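PDB 2P4S: purine nucleoside phosphorylase from Anopheles gambiae, which catalyses the phosphate-dependent cleavage of the N-glycosidic bond of inosine, guanosine and their 2'-deoxy forms, releasing the purine base and a pentose 1-phosphate for purine salvage. Local coordinates for residues Ala159-Met164 and Arg362-Ile367; Ile114-Gly117 and Thr122-Glu125. All coordinates share one frame; numbering follows the deposited sequence.

Contact 1: Ala159-Met164 and Arg362-Ile367; sequences AGVPVM and RIVKHI
Val161 and Val163, two residues apart on one face of a strand, close on a single helix side chain, Val364. All the close touching is done by one methyl, Val364 CG1. It meets Val161 CG1 at 3.4 Å, closer than two methyl carbons normally come, and Val161 CB at 3.6 Å. The two side chains run in opposing directions, and CG1 of one lies against CG1 of the other. Val161 brings CG1 there because that branch is anti to its backbone N (chi1 -177°), while CG2 turns back beside the N. Val163 is rotated differently, chi1 -55°, and with this torsion its CG1, lying beside the backbone N, reaches the same Val364 methyl at 3.8 Å. Val364 thus fits against both strand residues through pure apolar packing. Toward the surface the contact becomes loose. The exposed Lys365, although its CA is the helix CA nearest to that of Val161, carries its chain off from the strand toward solvent. The exposed turn at Ala159-Gly160 lies on this open side, with no side-chain contact to the helix. Arg362, on the helix side turned from the strand, forms a salt bridge with Glu358 one helical turn back. The contact thus seats the C-terminal helix 353-370 on the central mixed sheet, at strand 161-167. Leu158 of the antiparallel strand 152-158 and Ile197 of strand 195-204 also touch Val364, and helix 253-265 packs on Ile363, His366 and Ile367.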
loop_
_atom_site.group_PDB
_atom_site.type_symbol
_atom_site.label_atom_id
_atom_site.label_comp_id
_atom_site.label_asym_id
_atom_site.label_seq_id
_atom_site.Cartn_x
_atom_site.Cartn_y
_atom_site.Cartn_z
ATOM N N ALA A 159 12.286 -16.343 35.046
ATOM C CA ALA A 159 12.362 -17.618 35.788
ATOM C C ALA A 159 13.689 -18.368 35.585
ATOM O O ALA A 159 13.684 -19.539 35.204
ATOM C CB ALA A 159 11.175 -18.534 35.419
ATOM N N GLY A 160 14.819 -17.688 35.809
ATOM C CA GLY A 160 16.122 -18.302 35.607
ATOM C C GLY A 160 16.658 -18.313 34.187
ATOM O O GLY A 160 17.800 -18.711 33.967
ATOM N N VAL A 161 15.870 -17.900 33.195
ATOM C CA VAL A 161 16.375 -17.916 31.804
ATOM C C VAL A 161 16.752 -16.495 31.376
ATOM O O VAL A 161 15.928 -15.572 31.521
ATOM C CB VAL A 161 15.360 -18.568 30.810
ATOM C CG1 VAL A 161 15.937 -18.628 29.400
ATOM C CG2 VAL A 161 14.961 -19.976 31.311
ATOM N N PRO A 162 18.006 -16.299 30.915
ATOM C CA PRO A 162 18.404 -14.980 30.405
ATOM C C PRO A 162 17.637 -14.590 29.129
ATOM O O PRO A 162 17.638 -15.331 28.093
ATOM C CB PRO A 162 19.911 -15.132 30.121
ATOM C CG PRO A 162 20.142 -16.577 30.016
ATOM C CD PRO A 162 19.113 -17.269 30.850
ATOM N N VAL A 163 16.997 -13.425 29.226
ATOM C CA VAL A 163 16.265 -12.803 28.105
ATOM C C VAL A 163 16.755 -11.350 27.897
ATOM O O VAL A 163 17.420 -10.762 28.762
ATOM C CB VAL A 163 14.682 -12.873 28.285
ATOM C CG1 VAL A 163 14.189 -14.306 28.516
ATOM C CG2 VAL A 163 14.209 -12.010 29.445
ATOM N N MET A 164 16.454 -10.829 26.719
ATOM C CA MET A 164 16.662 -9.444 26.336
ATOM C C MET A 164 15.254 -8.924 25.988
ATOM O O MET A 164 14.603 -9.419 25.076
ATOM C CB MET A 164 17.495 -9.433 25.076
ATOM C CG MET A 164 18.036 -8.106 24.727
ATOM S SD MET A 164 18.909 -8.303 23.185
ATOM C CE MET A 164 19.571 -9.881 23.322
ATOM N N ARG A 362 6.711 -19.571 30.869
ATOM C CA ARG A 362 6.642 -20.972 30.422
ATOM C C ARG A 362 7.068 -21.247 28.979
ATOM O O ARG A 362 7.696 -22.278 28.739
ATOM C CB ARG A 362 5.284 -21.560 30.735
ATOM C CG ARG A 362 5.055 -21.574 32.204
ATOM C CD ARG A 362 3.957 -22.475 32.630
ATOM N NE ARG A 362 3.739 -22.333 34.076
ATOM C CZ ARG A 362 3.142 -23.246 34.843
ATOM N NH1 ARG A 362 2.669 -24.369 34.297
ATOM N NH2 ARG A 362 2.984 -23.020 36.147
ATOM N N ILE A 363 6.758 -20.341 28.026
ATOM C CA ILE A 363 7.332 -20.454 26.659
ATOM C C ILE A 363 8.849 -20.364 26.609
ATOM O O ILE A 363 9.501 -21.162 25.938
ATOM C CB ILE A 363 6.703 -19.460 25.611
ATOM C CG1 ILE A 363 5.399 -20.058 25.052
ATOM C CG2 ILE A 363 7.612 -19.271 24.369
ATOM C CD1 ILE A 363 4.235 -19.329 25.606
ATOM N N VAL A 364 9.410 -19.389 27.307
ATOM C CA VAL A 364 10.869 -19.204 27.341
ATOM C C VAL A 364 11.526 -20.444 27.988
ATOM O O VAL A 364 12.589 -20.934 27.525
ATOM C CB VAL A 364 11.217 -17.890 28.126
ATOM C CG1 VAL A 364 12.717 -17.820 28.465
ATOM C CG2 VAL A 364 10.781 -16.681 27.337
ATOM N N LYS A 365 10.897 -20.938 29.064
ATOM C CA LYS A 365 11.361 -22.166 29.718
ATOM C C LYS A 365 11.365 -23.360 28.753
ATOM O O LYS A 365 12.315 -24.128 28.731
ATOM C CB LYS A 365 10.529 -22.432 30.969
ATOM C CG LYS A 365 10.676 -23.852 31.588
ATOM C CD LYS A 365 9.469 -24.115 32.538
ATOM C CE LYS A 365 9.804 -25.200 33.591
ATOM N NZ LYS A 365 9.651 -26.576 33.033
ATOM N N HIS A 366 10.349 -23.478 27.906
ATOM C CA HIS A 366 10.338 -24.503 26.886
ATOM C C HIS A 366 11.490 -24.360 25.825
ATOM O O HIS A 366 12.186 -25.338 25.467
ATOM C CB HIS A 366 8.953 -24.557 26.215
ATOM C CG HIS A 366 8.828 -25.651 25.190
ATOM N ND1 HIS A 366 8.657 -26.977 25.537
ATOM C CD2 HIS A 366 8.898 -25.617 23.836
ATOM C CE1 HIS A 366 8.596 -27.706 24.431
ATOM N NE2 HIS A 366 8.745 -26.902 23.390
ATOM N N ILE A 367 11.670 -23.137 25.316
ATOM C CA ILE A 367 12.762 -22.836 24.387
ATOM C C ILE A 367 14.112 -23.220 25.027
ATOM O O ILE A 367 14.990 -23.788 24.376
ATOM C CB ILE A 367 12.763 -21.335 24.017
ATOM C CG1 ILE A 367 11.513 -21.000 23.178
ATOM C CG2 ILE A 367 14.099 -20.942 23.362
ATOM C CD1 ILE A 367 11.179 -19.508 23.031
#

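Contact 2: Ile114-Gly117 and Thr122-Glu125; sequences IICG and TLAE
Cys116 SG lies against the side chain of Leu123, 3.7 Å from CB and 4.0 Å from CD1, so the thiol sulfur rests on both the root and one branch end of the leucine. The other first-shell touch is looser: Ile114 CG2 stands 4.5 Å from Leu123 CD1, which therefore spans two same-facing residues of the strand. With SG anti to its own carbonyl carbon (chi1 -53°), Cys116 sends its sulfur out toward the short helical turn, also coming within 4.4 Å of Ala124 N. The turn is held internally by a weak hydrogen bond from Glu125 N to Thr122 O. Behind the first shell, backbone bonds to strand 161-167 on one side, and to strand 195-204 on the other, fix the strand. The hydroxyl of Thr199 also hydrogen-bonds to both Ile115 O and Gly117 N. The Cys116 side chain is about 7 Å from those of the phosphate-binding Arg169 and His149, so this packing lies close to the phosphate site. Helix 122-125 is thereby laid over strand 112-116, which runs parallel to both neighbouring strands; Cys165 of strand 161-167 touches Ala124, and Val360 of helix 353-370 touches Leu123.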
loop_
_atom_site.group_PDB
_atom_site.type_symbol
_atom_site.label_atom_id
_atom_site.label_comp_id
_atom_site.label_asym_id
_atom_site.label_seq_id
_atom_site.Cartn_x
_atom_site.Cartn_y
_atom_site.Cartn_z
ATOM N N ILE A 114 12.572 -10.481 23.464
ATOM C CA ILE A 114 11.136 -10.292 23.671
ATOM C C ILE A 114 10.791 -8.811 23.376
ATOM O O ILE A 114 11.392 -7.881 23.957
ATOM C CB ILE A 114 10.689 -10.646 25.114
ATOM C CG1 ILE A 114 11.060 -12.092 25.485
ATOM C CG2 ILE A 114 9.181 -10.425 25.304
ATOM C CD1 ILE A 114 10.969 -12.411 27.021
ATOM N N ILE A 115 9.856 -8.579 22.461
ATOM C CA ILE A 115 9.313 -7.208 22.274
ATOM C C ILE A 115 7.962 -7.087 22.968
ATOM O O ILE A 115 7.044 -7.830 22.629
ATOM C CB ILE A 115 9.235 -6.826 20.778
ATOM C CG1 ILE A 115 10.547 -7.194 20.090
ATOM C CG2 ILE A 115 8.946 -5.304 20.626
ATOM C CD1 ILE A 115 10.590 -6.904 18.571
ATOM N N CYS A 116 7.858 -6.220 23.975
ATOM C CA CYS A 116 6.584 -5.922 24.684
ATOM C C CYS A 116 5.750 -4.775 24.068
ATOM O O CYS A 116 6.213 -3.622 24.034
ATOM C CB CYS A 116 6.872 -5.524 26.137
ATOM S SG CYS A 116 7.882 -6.731 27.006
ATOM N N GLY A 117 4.508 -5.063 23.668
ATOM C CA GLY A 117 3.667 -4.094 22.985
ATOM C C GLY A 117 2.772 -3.351 23.932
ATOM O O GLY A 117 3.051 -3.290 25.157
ATOM N N THR A 122 4.898 -4.693 31.491
ATOM C CA THR A 122 5.177 -5.343 32.770
ATOM C C THR A 122 5.879 -6.691 32.634
ATOM O O THR A 122 6.386 -7.224 33.630
ATOM C CB THR A 122 3.896 -5.508 33.658
ATOM O OG1 THR A 122 2.964 -6.413 33.027
ATOM C CG2 THR A 122 3.238 -4.135 33.952
ATOM N N LEU A 123 5.939 -7.249 31.431
ATOM C CA LEU A 123 6.751 -8.450 31.243
ATOM C C LEU A 123 8.211 -8.204 31.659
ATOM O O LEU A 123 8.847 -9.088 32.267
ATOM C CB LEU A 123 6.703 -8.943 29.795
ATOM C CG LEU A 123 5.463 -9.707 29.298
ATOM C CD1 LEU A 123 5.519 -9.824 27.768
ATOM C CD2 LEU A 123 5.292 -11.083 29.958
ATOM N N ALA A 124 8.742 -7.024 31.301
ATOM C CA ALA A 124 10.125 -6.649 31.635
ATOM C C ALA A 124 10.347 -6.484 33.151
ATOM O O ALA A 124 11.452 -6.692 33.648
ATOM C CB ALA A 124 10.526 -5.400 30.900
ATOM N N GLU A 125 9.297 -6.114 33.871
ATOM C CA GLU A 125 9.335 -5.974 35.338
ATOM C C GLU A 125 9.426 -7.294 36.119
ATOM O O GLU A 125 9.708 -7.312 37.311
ATOM C CB GLU A 125 8.117 -5.182 35.820
ATOM C CG GLU A 125 8.143 -3.714 35.441
ATOM C CD GLU A 125 6.890 -3.007 35.902
ATOM O OE1 GLU A 125 6.123 -3.620 36.694
ATOM O OE2 GLU A 125 6.657 -1.844 35.479
#

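Overall arrangement
After the N-terminal helix 92-105, strand 112-116 is the first strand, and contact 2 closes a short loop at once, folding 122-125 back over the strand with four residues between its segments. That loop carries Ser118, a phosphate-binding residue. Contact 1 opens later, at 159-164, and closes 198 residues on, at the C-terminal helix. The two therefore stand in series, neither nested nor crossed. In space they adjoin through neighbouring parallel strands: the backbone bond between Ile114 N and Met164 O (2.8 Å) joins the two, and Ile114 CD1 packs 3.9 Å from Val163 CB. Together they tie an early helical turn and the last helix to the same sheet.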